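Local coordinates for carbohydrate binding module (Ruminococcus flavefaciens, PDB 4V1K), which probably binds plant cell-wall polysaccharide, as a carbohydrate-binding module of the family 9 glycoside hydrolase Cel9A in the bacterium's cellulosome, at residues Gln60-Ser68 / Trp92-Gln103; Arg24-Ile35 / Thr104-Trp115. All coordinates share one frame; numbering follows the deposited sequence. Where two conformers were deposited one is given.

How the contacts relate
Both contacts meet on the five-stranded sheet of a beta-rich module, where strands 55-64 and 109-114 are neighbours. Contact 2 lies nearer the centre of the chain and is a regular antiparallel strand pair, with buried Ile26, Phe28, Ile110 and Phe112 on one face and a partly exposed charged pair on the other. Contact 1, farther out, joins strand 55-64 to the segment 92-103 by ring packing at one end and a single backbone bridge at the other, with Thr66 and Ile101 toward the surface. Tyr30 of contact 2 links them, its OH 2.8 Å from OG1 of Thr63 in contact 1, a probable hydrogen bond.

Contact 1 of 2, residues Gln60-Ser68 / Trp92-Gln103; sequences QFGTSTTDS and WKVPSDISSIIQ
Phe61 and Trp92 lie nearly parallel, planes 15° apart, but slid so far that the rings barely overlap, each CB lying over the other's ring. Phe61 CB comes within 3.4 Å of Trp92 CE3, and Trp92 CB sits 3.9 Å from the centroid of the Phe61 ring, so two reciprocal CH-pi contacts replace full ring overlap. Val94 CG2 lies over the opposite face of the indole, toward the rim, while Thr63 CG2 comes to its edge and also touches Ile98 CG2 at 3.7 Å. Farther along, the backbones meet in a single bridge between Thr65 and Ile102. Gln103 N donates almost straight (175°) to Ser64 O at 3.0 Å; Thr66 N gives a more bent bond to Ile101 O at 2.9 Å. Thr63 OG1, anti to its own backbone nitrogen (chi1 -179°), bonds to Ser64 O from the face opposite Gln103 N, so that this carbonyl is gripped from both faces; the same hydroxyl is hydrogen-bonded to Tyr30 OH. At the bridge, Thr65 OG1 accepts from Asp67 N at 3.2 Å in an ST turn, and Ile101 CD1 lies 3.9 Å from Thr65 CB, the two side chains running side by side. The chemistry thus divides along the strand: apolar CH-pi packing of Phe61 on Trp92 holds one end, whereas main-chain bonds from Ile101 and Gln103 hold the other.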
loop_
_atom_site.group_PDB
_atom_site.type_symbol
_atom_site.label_atom_id
_atom_site.label_comp_id
_atom_site.label_asym_id
_atom_site.label_seq_id
_atom_site.Cartn_x
_atom_site.Cartn_y
_atom_site.Cartn_z
ATOM N N GLN A 60 2.385 -1.329 7.880
ATOM C CA GLN A 60 1.516 -2.449 7.542
ATOM C C GLN A 60 0.573 -1.984 6.462
ATOM O O GLN A 60 0.251 -0.788 6.387
ATOM C CB GLN A 60 0.623 -2.848 8.736
ATOM C CG GLN A 60 1.205 -3.792 9.696
ATOM C CD GLN A 60 0.328 -4.066 10.869
ATOM O OE1 GLN A 60 0.332 -3.300 11.804
ATOM N NE2 GLN A 60 -0.373 -5.197 10.865
ATOM N N PHE A 61 0.101 -2.943 5.667
ATOM C CA PHE A 61 -0.946 -2.691 4.668
ATOM C C PHE A 61 -2.298 -3.199 5.161
ATOM O O PHE A 61 -2.392 -4.200 5.879
ATOM C CB PHE A 61 -0.636 -3.357 3.319
ATOM C CG PHE A 61 0.529 -2.742 2.576
ATOM C CD1 PHE A 61 1.832 -2.882 3.035
ATOM C CD2 PHE A 61 0.323 -2.033 1.420
ATOM C CE1 PHE A 61 2.895 -2.329 2.342
ATOM C CE2 PHE A 61 1.377 -1.492 0.710
ATOM C CZ PHE A 61 2.686 -1.633 1.172
ATOM N N GLY A 62 -3.354 -2.490 4.741
ATOM C CA GLY A 62 -4.716 -2.960 4.920
ATOM C C GLY A 62 -5.513 -2.865 3.628
ATOM O O GLY A 62 -5.147 -2.121 2.715
ATOM N N THR A 63 -6.619 -3.591 3.569
ATOM C CA THR A 63 -7.481 -3.574 2.392
ATOM C C THR A 63 -8.950 -3.781 2.745
ATOM O O THR A 63 -9.310 -4.539 3.660
ATOM C CB THR A 63 -7.034 -4.642 1.354
ATOM O OG1 THR A 63 -7.870 -4.616 0.183
ATOM C CG2 THR A 63 -7.064 -6.046 1.970
ATOM N N SER A 64 -9.809 -3.127 1.954
ATOM C CA SER A 64 -11.211 -3.501 1.912
ATOM C C SER A 64 -11.348 -4.985 1.493
ATOM O O SER A 64 -10.615 -5.446 0.626
ATOM C CB SER A 64 -11.986 -2.639 0.901
ATOM O OG SER A 64 -11.921 -1.262 1.255
ATOM N N THR A 65 -12.314 -5.695 2.094
ATOM C CA THR A 65 -12.644 -7.054 1.721
ATOM C C THR A 65 -14.150 -7.228 1.602
ATOM O O THR A 65 -14.931 -6.379 2.079
ATOM C CB THR A 65 -12.118 -8.120 2.723
ATOM O OG1 THR A 65 -12.957 -8.086 3.877
ATOM C CG2 THR A 65 -10.674 -7.915 3.070
ATOM N N THR A 66 -14.551 -8.384 1.077
ATOM C CA THR A 66 -15.970 -8.748 0.971
ATOM C C THR A 66 -16.453 -9.527 2.214
ATOM O O THR A 66 -17.610 -9.972 2.227
ATOM C CB THR A 66 -16.181 -9.606 -0.286
ATOM O OG1 THR A 66 -15.356 -10.756 -0.212
ATOM C CG2 THR A 66 -15.799 -8.823 -1.538
ATOM N N ASP A 67 -15.597 -9.685 3.240
ATOM C CA ASP A 67 -16.064 -10.507 4.393
ATOM C C ASP A 67 -16.574 -9.727 5.547
ATOM O O ASP A 67 -15.886 -9.143 6.410
ATOM C CB ASP A 67 -15.099 -11.493 4.934
ATOM C CG ASP A 67 -15.779 -12.515 5.874
ATOM O OD1 ASP A 67 -17.079 -12.585 6.126
ATOM O OD2 ASP A 67 -14.925 -13.276 6.359
ATOM N N SER A 68 -17.896 -9.718 5.553
ATOM C CA SER A 68 -18.603 -9.014 6.618
ATOM C C SER A 68 -18.297 -9.497 8.053
ATOM O O SER A 68 -18.334 -8.694 8.997
ATOM C CB SER A 68 -20.098 -9.078 6.377
ATOM O OG SER A 68 -20.555 -10.433 6.426
ATOM N N TRP A 92 4.589 -5.667 -0.171
ATOM C CA TRP A 92 3.712 -6.589 0.572
ATOM C C TRP A 92 3.317 -7.793 -0.277
ATOM O O TRP A 92 2.669 -7.644 -1.293
ATOM C CB TRP A 92 2.464 -5.847 1.021
ATOM C CG TRP A 92 1.488 -6.662 1.819
ATOM C CD1 TRP A 92 1.788 -7.619 2.745
ATOM C CD2 TRP A 92 0.049 -6.600 1.770
ATOM N NE1 TRP A 92 0.646 -8.143 3.275
ATOM C CE2 TRP A 92 -0.436 -7.549 2.701
ATOM C CE3 TRP A 92 -0.868 -5.833 1.043
ATOM C CZ2 TRP A 92 -1.793 -7.757 2.935
ATOM C CZ3 TRP A 92 -2.248 -6.039 1.272
ATOM C CH2 TRP A 92 -2.690 -7.001 2.213
ATOM N N LYS A 93 3.735 -8.980 0.154
ATOM C CA LYS A 93 3.305 -10.235 -0.463
ATOM C C LYS A 93 1.966 -10.609 0.179
ATOM O O LYS A 93 1.884 -10.861 1.392
ATOM C CB LYS A 93 4.368 -11.346 -0.274
ATOM C CG LYS A 93 5.727 -10.927 -0.864
ATOM C CD LYS A 93 6.765 -12.013 -0.937
ATOM C CE LYS A 93 7.941 -11.511 -1.772
ATOM N NZ LYS A 93 9.022 -12.522 -1.905
ATOM N N VAL A 94 0.904 -10.554 -0.627
ATOM C CA VAL A 94 -0.449 -10.685 -0.113
ATOM C C VAL A 94 -0.756 -12.154 0.196
ATOM O O VAL A 94 -0.644 -13.000 -0.687
ATOM C CB VAL A 94 -1.474 -10.123 -1.109
ATOM C CG1 VAL A 94 -2.864 -10.182 -0.524
ATOM C CG2 VAL A 94 -1.137 -8.668 -1.476
ATOM N N PRO A 95 -1.165 -12.470 1.442
ATOM C CA PRO A 95 -1.534 -13.854 1.722
ATOM C C PRO A 95 -2.750 -14.326 0.914
ATOM O O PRO A 95 -3.660 -13.542 0.648
ATOM C CB PRO A 95 -1.886 -13.842 3.221
ATOM C CG PRO A 95 -1.465 -12.572 3.772
ATOM C CD PRO A 95 -1.312 -11.611 2.631
ATOM N N SER A 96 -2.766 -15.617 0.570
ATOM C CA SER A 96 -3.858 -16.203 -0.212
ATOM C C SER A 96 -5.226 -15.954 0.411
ATOM O O SER A 96 -6.177 -15.670 -0.318
ATOM C CB SER A 96 -3.644 -17.713 -0.416
ATOM O OG SER A 96 -2.478 -17.894 -1.194
ATOM N N ASP A 97 -5.318 -16.034 1.741
ATOM C CA ASP A 97 -6.603 -15.845 2.436
ATOM C C ASP A 97 -7.104 -14.401 2.405
ATOM O O ASP A 97 -8.249 -14.173 2.569
ATOM C CB ASP A 97 -6.633 -16.440 3.862
ATOM C CG ASP A 97 -5.685 -15.745 4.884
ATOM O OD1 ASP A 97 -4.917 -14.815 4.530
ATOM O OD2 ASP A 97 -5.705 -16.171 6.072
ATOM N N ILE A 98 -6.235 -13.441 2.190
ATOM C CA ILE A 98 -6.685 -12.062 1.928
ATOM C C ILE A 98 -6.961 -11.830 0.434
ATOM O O ILE A 98 -7.992 -11.234 0.066
ATOM C CB ILE A 98 -5.656 -11.066 2.482
ATOM C CG1 ILE A 98 -5.629 -11.155 4.017
ATOM C CG2 ILE A 98 -5.995 -9.638 2.040
ATOM C CD1 ILE A 98 -4.664 -10.202 4.672
ATOM N N SER A 99 -6.053 -12.282 -0.434
ATOM C CA SER A 99 -6.218 -12.022 -1.868
ATOM C C SER A 99 -7.562 -12.562 -2.392
ATOM O O SER A 99 -8.179 -11.952 -3.273
ATOM C CB SER A 99 -5.031 -12.550 -2.682
ATOM O OG SER A 99 -4.923 -13.945 -2.596
ATOM N N SER A 100 -8.046 -13.674 -1.822
ATOM C CA SER A 100 -9.289 -14.252 -2.308
ATOM C C SER A 100 -10.544 -13.416 -1.983
ATOM O O SER A 100 -11.579 -13.628 -2.612
ATOM C CB SER A 100 -9.433 -15.691 -1.814
ATOM O OG SER A 100 -9.797 -15.661 -0.480
ATOM N N ILE A 101 -10.440 -12.461 -1.045
ATOM C CA ILE A 101 -11.597 -11.671 -0.610
ATOM C C ILE A 101 -11.385 -10.157 -0.722
ATOM O O ILE A 101 -12.249 -9.384 -0.281
ATOM C CB ILE A 101 -12.057 -12.033 0.821
ATOM C CG1 ILE A 101 -10.920 -11.844 1.810
ATOM C CG2 ILE A 101 -12.657 -13.443 0.851
ATOM C CD1 ILE A 101 -11.313 -11.919 3.268
ATOM N N ILE A 102 -10.311 -9.718 -1.374
ATOM C CA ILE A 102 -10.165 -8.261 -1.620
ATOM C C ILE A 102 -11.392 -7.707 -2.376
ATOM O O ILE A 102 -11.841 -8.302 -3.402
ATOM C CB ILE A 102 -8.840 -7.913 -2.341
ATOM C CG1 ILE A 102 -7.666 -8.105 -1.367
ATOM C CG2 ILE A 102 -8.838 -6.492 -2.903
ATOM C CD1 ILE A 102 -6.274 -7.955 -1.959
ATOM N N GLN A 103 -11.862 -6.543 -1.897
ATOM C CA GLN A 103 -12.988 -5.864 -2.518
ATOM C C GLN A 103 -12.462 -4.698 -3.348
ATOM O O GLN A 103 -12.062 -3.665 -2.821
ATOM C CB GLN A 103 -13.984 -5.362 -1.453
ATOM C CG GLN A 103 -15.116 -4.515 -2.029
ATOM C CD GLN A 103 -15.978 -5.277 -3.014
ATOM O OE1 GLN A 103 -15.554 -5.534 -4.137
ATOM N NE2 GLN A 103 -17.228 -5.596 -2.616
#

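Contact 2 of 2, residues Arg24-Ile35 / Thr104-Trp115; sequences RMIGFSYKDFGI and TQYGGEIKFGVW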
loop_
_atom_site.group_PDB
_atom_site.type_symbol
_atom_site.label_atom_id
_atom_site.label_comp_id
_atom_site.label_asym_id
_atom_site.label_seq_id
_atom_site.Cartn_x
_atom_site.Cartn_y
_atom_site.Cartn_z
ATOM N N ARG A 24 -2.457 7.864 9.837
ATOM C CA ARG A 24 -1.199 7.190 9.465
ATOM C C ARG A 24 -1.364 6.101 8.386
ATOM O O ARG A 24 -0.398 5.454 7.987
ATOM C CB ARG A 24 -0.496 6.626 10.704
ATOM C CG ARG A 24 0.124 7.724 11.560
ATOM C CD ARG A 24 0.881 7.194 12.737
ATOM N NE ARG A 24 1.580 8.249 13.457
ATOM C CZ ARG A 24 1.479 8.460 14.756
ATOM N NH1 ARG A 24 0.654 7.706 15.531
ATOM N NH2 ARG A 24 2.211 9.444 15.289
HETATM N N MSE A 25 -2.585 5.879 7.917
HETATM C CA MSE A 25 -2.788 5.033 6.715
HETATM C C MSE A 25 -3.229 5.894 5.535
HETATM O O MSE A 25 -4.202 6.660 5.610
HETATM C CB MSE A 25 -3.821 3.923 6.940
HETATM C CG MSE A 25 -3.466 3.030 8.116
HETATM SE SE MSE A 25 -4.375 1.308 8.172
HETATM C CE MSE A 25 -3.131 0.292 7.057
ATOM N N ILE A 26 -2.511 5.748 4.443
ATOM C CA ILE A 26 -2.810 6.508 3.220
ATOM C C ILE A 26 -3.503 5.597 2.221
ATOM O O ILE A 26 -3.009 4.515 1.864
ATOM C CB ILE A 26 -1.561 7.120 2.604
ATOM C CG1 ILE A 26 -0.906 8.054 3.630
ATOM C CG2 ILE A 26 -1.949 7.877 1.344
ATOM C CD1 ILE A 26 0.585 8.218 3.472
ATOM N N GLY A 27 -4.716 6.019 1.820
ATOM C CA GLY A 27 -5.590 5.215 0.993
ATOM C C GLY A 27 -5.546 5.519 -0.502
ATOM O O GLY A 27 -5.414 6.683 -0.891
ATOM N N PHE A 28 -5.695 4.451 -1.307
ATOM C CA PHE A 28 -5.848 4.534 -2.760
ATOM C C PHE A 28 -7.006 3.659 -3.203
ATOM O O PHE A 28 -7.081 2.477 -2.852
ATOM C CB PHE A 28 -4.566 4.134 -3.478
ATOM C CG PHE A 28 -3.373 4.910 -3.034
ATOM C CD1 PHE A 28 -3.098 6.156 -3.612
ATOM C CD2 PHE A 28 -2.543 4.426 -2.029
ATOM C CE1 PHE A 28 -2.012 6.895 -3.197
ATOM C CE2 PHE A 28 -1.462 5.181 -1.614
ATOM C CZ PHE A 28 -1.208 6.404 -2.197
ATOM N N SER A 29 -7.952 4.258 -3.922
ATOM C CA SER A 29 -9.116 3.533 -4.400
ATOM C C SER A 29 -8.715 2.536 -5.501
ATOM O O SER A 29 -8.003 2.893 -6.450
ATOM C CB SER A 29 -10.197 4.507 -4.949
ATOM O OG SER A 29 -10.630 5.470 -3.980
ATOM N N TYR A 30 -9.187 1.289 -5.398
ATOM C CA TYR A 30 -8.881 0.303 -6.436
ATOM C C TYR A 30 -9.374 0.748 -7.832
ATOM O O TYR A 30 -8.735 0.417 -8.837
ATOM C CB TYR A 30 -9.445 -1.060 -6.092
ATOM C CG TYR A 30 -8.647 -1.797 -5.022
ATOM C CD1 TYR A 30 -7.302 -2.213 -5.256
ATOM C CD2 TYR A 30 -9.237 -2.138 -3.808
ATOM C CE1 TYR A 30 -6.577 -2.911 -4.285
ATOM C CE2 TYR A 30 -8.526 -2.851 -2.849
ATOM C CZ TYR A 30 -7.207 -3.239 -3.078
ATOM O OH TYR A 30 -6.497 -3.971 -2.121
ATOM N N LYS A 31 -10.470 1.500 -7.890
ATOM C CA LYS A 31 -10.973 1.951 -9.169
ATOM C C LYS A 31 -9.948 2.817 -9.946
ATOM O O LYS A 31 -9.987 2.872 -11.197
ATOM C CB LYS A 31 -12.317 2.674 -9.012
ATOM C CG LYS A 31 -12.254 3.990 -8.285
ATOM C CD LYS A 31 -13.579 4.733 -8.372
ATOM C CE LYS A 31 -13.722 5.753 -7.239
ATOM N NZ LYS A 31 -15.112 6.310 -7.186
ATOM N N ASP A 32 -9.004 3.447 -9.227
ATOM C CA ASP A 32 -7.981 4.265 -9.873
ATOM C C ASP A 32 -7.009 3.424 -10.708
ATOM O O ASP A 32 -6.372 3.958 -11.651
ATOM C CB ASP A 32 -7.169 5.079 -8.875
ATOM C CG ASP A 32 -7.980 6.221 -8.188
ATOM O OD1 ASP A 32 -9.179 6.386 -8.403
ATOM O OD2 ASP A 32 -7.356 6.969 -7.407
ATOM N N PHE A 33 -6.906 2.131 -10.381
ATOM C CA PHE A 33 -6.007 1.225 -11.111
ATOM C C PHE A 33 -6.631 0.643 -12.381
ATOM O O PHE A 33 -5.913 0.289 -13.305
ATOM C CB PHE A 33 -5.596 0.043 -10.233
ATOM C CG PHE A 33 -4.727 0.411 -9.055
ATOM C CD1 PHE A 33 -5.299 0.882 -7.866
ATOM C CD2 PHE A 33 -3.347 0.272 -9.116
ATOM C CE1 PHE A 33 -4.509 1.230 -6.781
ATOM C CE2 PHE A 33 -2.557 0.576 -8.022
ATOM C CZ PHE A 33 -3.126 1.068 -6.861
ATOM N N GLY A 34 -7.952 0.476 -12.404
ATOM C CA GLY A 34 -8.636 -0.141 -13.540
ATOM C C GLY A 34 -8.718 -1.662 -13.486
ATOM O O GLY A 34 -9.005 -2.293 -14.497
ATOM N N ILE A 35 -8.449 -2.217 -12.305
ATOM C CA ILE A 35 -8.494 -3.656 -12.027
ATOM C C ILE A 35 -9.896 -4.255 -12.150
ATOM O O ILE A 35 -10.878 -3.644 -11.708
ATOM C CB ILE A 35 -7.840 -3.984 -10.642
ATOM C CG1 ILE A 35 -7.748 -5.487 -10.398
ATOM C CG2 ILE A 35 -8.561 -3.318 -9.486
ATOM C CD1 ILE A 35 -6.817 -5.856 -9.266
ATOM N N THR A 104 -12.428 -4.885 -4.669
ATOM C CA THR A 104 -12.023 -3.808 -5.584
ATOM C C THR A 104 -13.165 -2.900 -6.037
ATOM O O THR A 104 -12.923 -1.819 -6.624
ATOM C CB THR A 104 -11.343 -4.369 -6.858
ATOM O OG1 THR A 104 -12.242 -5.213 -7.584
ATOM C CG2 THR A 104 -10.094 -5.140 -6.500
ATOM N N GLN A 105 -14.395 -3.310 -5.755
ATOM C CA GLN A 105 -15.596 -2.593 -6.198
ATOM C C GLN A 105 -16.172 -1.700 -5.096
ATOM O O GLN A 105 -15.783 -1.792 -3.917
ATOM C CB GLN A 105 -16.669 -3.613 -6.588
ATOM C CG GLN A 105 -16.200 -4.678 -7.587
ATOM C CD GLN A 105 -17.326 -5.555 -8.086
ATOM O OE1 GLN A 105 -18.293 -5.069 -8.646
ATOM N NE2 GLN A 105 -17.200 -6.860 -7.890
ATOM N N TYR A 106 -17.108 -0.837 -5.492
ATOM C CA TYR A 106 -17.950 -0.084 -4.539
ATOM C C TYR A 106 -17.123 0.824 -3.603
ATOM O O TYR A 106 -17.520 1.106 -2.485
ATOM C CB TYR A 106 -18.918 -1.034 -3.765
ATOM C CG TYR A 106 -19.656 -1.944 -4.714
ATOM C CD1 TYR A 106 -20.492 -1.401 -5.698
ATOM C CD2 TYR A 106 -19.521 -3.339 -4.661
ATOM C CE1 TYR A 106 -21.147 -2.211 -6.626
ATOM C CE2 TYR A 106 -20.190 -4.159 -5.576
ATOM C CZ TYR A 106 -21.001 -3.597 -6.557
ATOM O OH TYR A 106 -21.642 -4.398 -7.521
ATOM N N GLY A 107 -16.007 1.327 -4.130
ATOM C CA GLY A 107 -15.122 2.252 -3.419
ATOM C C GLY A 107 -14.025 1.574 -2.583
ATOM O O GLY A 107 -13.354 2.255 -1.792
ATOM N N GLY A 108 -13.854 0.241 -2.706
ATOM C CA GLY A 108 -12.800 -0.440 -1.980
ATOM C C GLY A 108 -11.436 0.217 -2.174
ATOM O O GLY A 108 -11.126 0.718 -3.272
ATOM N N GLU A 109 -10.608 0.130 -1.133
ATOM C CA GLU A 109 -9.289 0.750 -1.096
ATOM C C GLU A 109 -8.181 -0.208 -0.622
ATOM O O GLU A 109 -8.422 -1.085 0.228
ATOM C CB GLU A 109 -9.269 1.957 -0.125
ATOM C CG GLU A 109 -10.151 3.119 -0.552
ATOM C CD GLU A 109 -10.079 4.336 0.331
ATOM O OE1 GLU A 109 -9.180 4.424 1.197
ATOM O OE2 GLU A 109 -10.910 5.255 0.105
ATOM N N ILE A 110 -6.958 0.075 -1.097
ATOM C CA ILE A 110 -5.732 -0.397 -0.503
ATOM C C ILE A 110 -5.164 0.735 0.347
ATOM O O ILE A 110 -5.152 1.909 -0.078
ATOM C CB ILE A 110 -4.722 -0.904 -1.596
ATOM C CG1 ILE A 110 -3.446 -1.472 -0.974
ATOM C CG2 ILE A 110 -4.340 0.202 -2.592
ATOM C CD1 ILE A 110 -3.629 -2.777 -0.265
ATOM N N LYS A 111 -4.714 0.395 1.553
ATOM C CA LYS A 111 -4.204 1.382 2.534
ATOM C C LYS A 111 -2.746 1.066 2.921
ATOM O O LYS A 111 -2.415 -0.072 3.272
ATOM C CB LYS A 111 -5.117 1.433 3.766
ATOM C CG LYS A 111 -6.551 1.840 3.433
ATOM C CD LYS A 111 -7.083 2.922 4.333
ATOM C CE LYS A 111 -8.533 3.196 4.043
ATOM N NZ LYS A 111 -8.791 4.657 4.116
ATOM N N PHE A 112 -1.897 2.085 2.813
ATOM C CA PHE A 112 -0.452 2.018 3.098
ATOM C C PHE A 112 -0.220 2.695 4.439
ATOM O O PHE A 112 -0.330 3.927 4.570
ATOM C CB PHE A 112 0.303 2.727 1.964
ATOM C CG PHE A 112 1.779 2.928 2.200
ATOM C CD1 PHE A 112 2.621 1.849 2.404
ATOM C CD2 PHE A 112 2.331 4.203 2.128
ATOM C CE1 PHE A 112 3.992 2.044 2.562
ATOM C CE2 PHE A 112 3.686 4.401 2.302
ATOM C CZ PHE A 112 4.503 3.320 2.514
ATOM N N GLY A 113 0.033 1.881 5.450
ATOM C CA GLY A 113 0.232 2.362 6.811
ATOM C C GLY A 113 1.705 2.682 7.063
ATOM O O GLY A 113 2.596 1.861 6.773
ATOM N N VAL A 114 1.961 3.867 7.606
ATOM C CA VAL A 114 3.311 4.292 7.968
ATOM C C VAL A 114 3.378 4.489 9.481
ATOM O O VAL A 114 2.919 5.510 10.016
ATOM C CB VAL A 114 3.735 5.607 7.237
ATOM C CG1 VAL A 114 5.207 5.915 7.517
ATOM C CG2 VAL A 114 3.529 5.485 5.737
ATOM N N TRP A 115 3.912 3.499 10.187
ATOM C CA TRP A 115 4.039 3.622 11.651
ATOM C C TRP A 115 5.281 4.431 12.058
ATOM O O TRP A 115 5.276 5.103 13.104
ATOM C CB TRP A 115 4.078 2.238 12.301
ATOM C CG TRP A 115 2.949 1.258 12.010
ATOM C CD1 TRP A 115 3.009 -0.106 12.231
ATOM C CD2 TRP A 115 1.627 1.510 11.491
ATOM N NE1 TRP A 115 1.837 -0.703 11.878
ATOM C CE2 TRP A 115 0.969 0.250 11.417
ATOM C CE3 TRP A 115 0.938 2.658 11.042
ATOM C CZ2 TRP A 115 -0.366 0.113 10.963
ATOM C CZ3 TRP A 115 -0.382 2.513 10.594
ATOM C CH2 TRP A 115 -1.004 1.240 10.537
HETATM O O HOH W 1 -12.636 4.840 -2.087
HETATM O O HOH W 2 -12.344 1.744 -5.593
HETATM O O HOH W 3 -13.079 -4.044 -9.947
#
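Tyr30 lays its ring between Thr104 CG2 over one face, 4.2 Å from the centroid in a CH-pi contact, and the backbone N of Ile110 over the other. It stands at the end of an antiparallel strand pair, 25-29 with 109-114, in the five-stranded sheet of this carbohydrate-binding module. CG lies anti to the carbonyl carbon (chi1 -76°), and the ring crosses Ile110 at about a right angle, bringing OH to 3.6 Å from Ile110 CB and on to a hydrogen bond with Thr63. With an alanine here, the gap opened between Thr104 and Ile110 would probably slacken the end of the strand pair, and the Thr63 hydroxyl would lack this partner. Ile26 pairs with Phe112 and Phe28 with Ile110 through two backbone bonds each; these four side chains line the buried face, where Ile26, Phe28 and Phe112 also pack on strands 5-15 and 121-131. Tyr30 N continues the pairing to Gly108 O, while Gly108 N bonds back to Gln105 O across a type I' turn. At the far end Met25 CG meets the edge of the Trp115 indole, 3.9 Å from CH2, and the selenium of this selenomethionine makes an edge-on Met-aromatic contact. On the face of the sheet that carries Met25, Gly27 has no side chain, and a CB there would run into Glu109 OE1, which Lys111 NZ grips at 3.0 Å in a salt bridge. One water takes the Ser29 OG proton and donates to both Gly107 O and Glu109 OE2, the last at 2.8 Å.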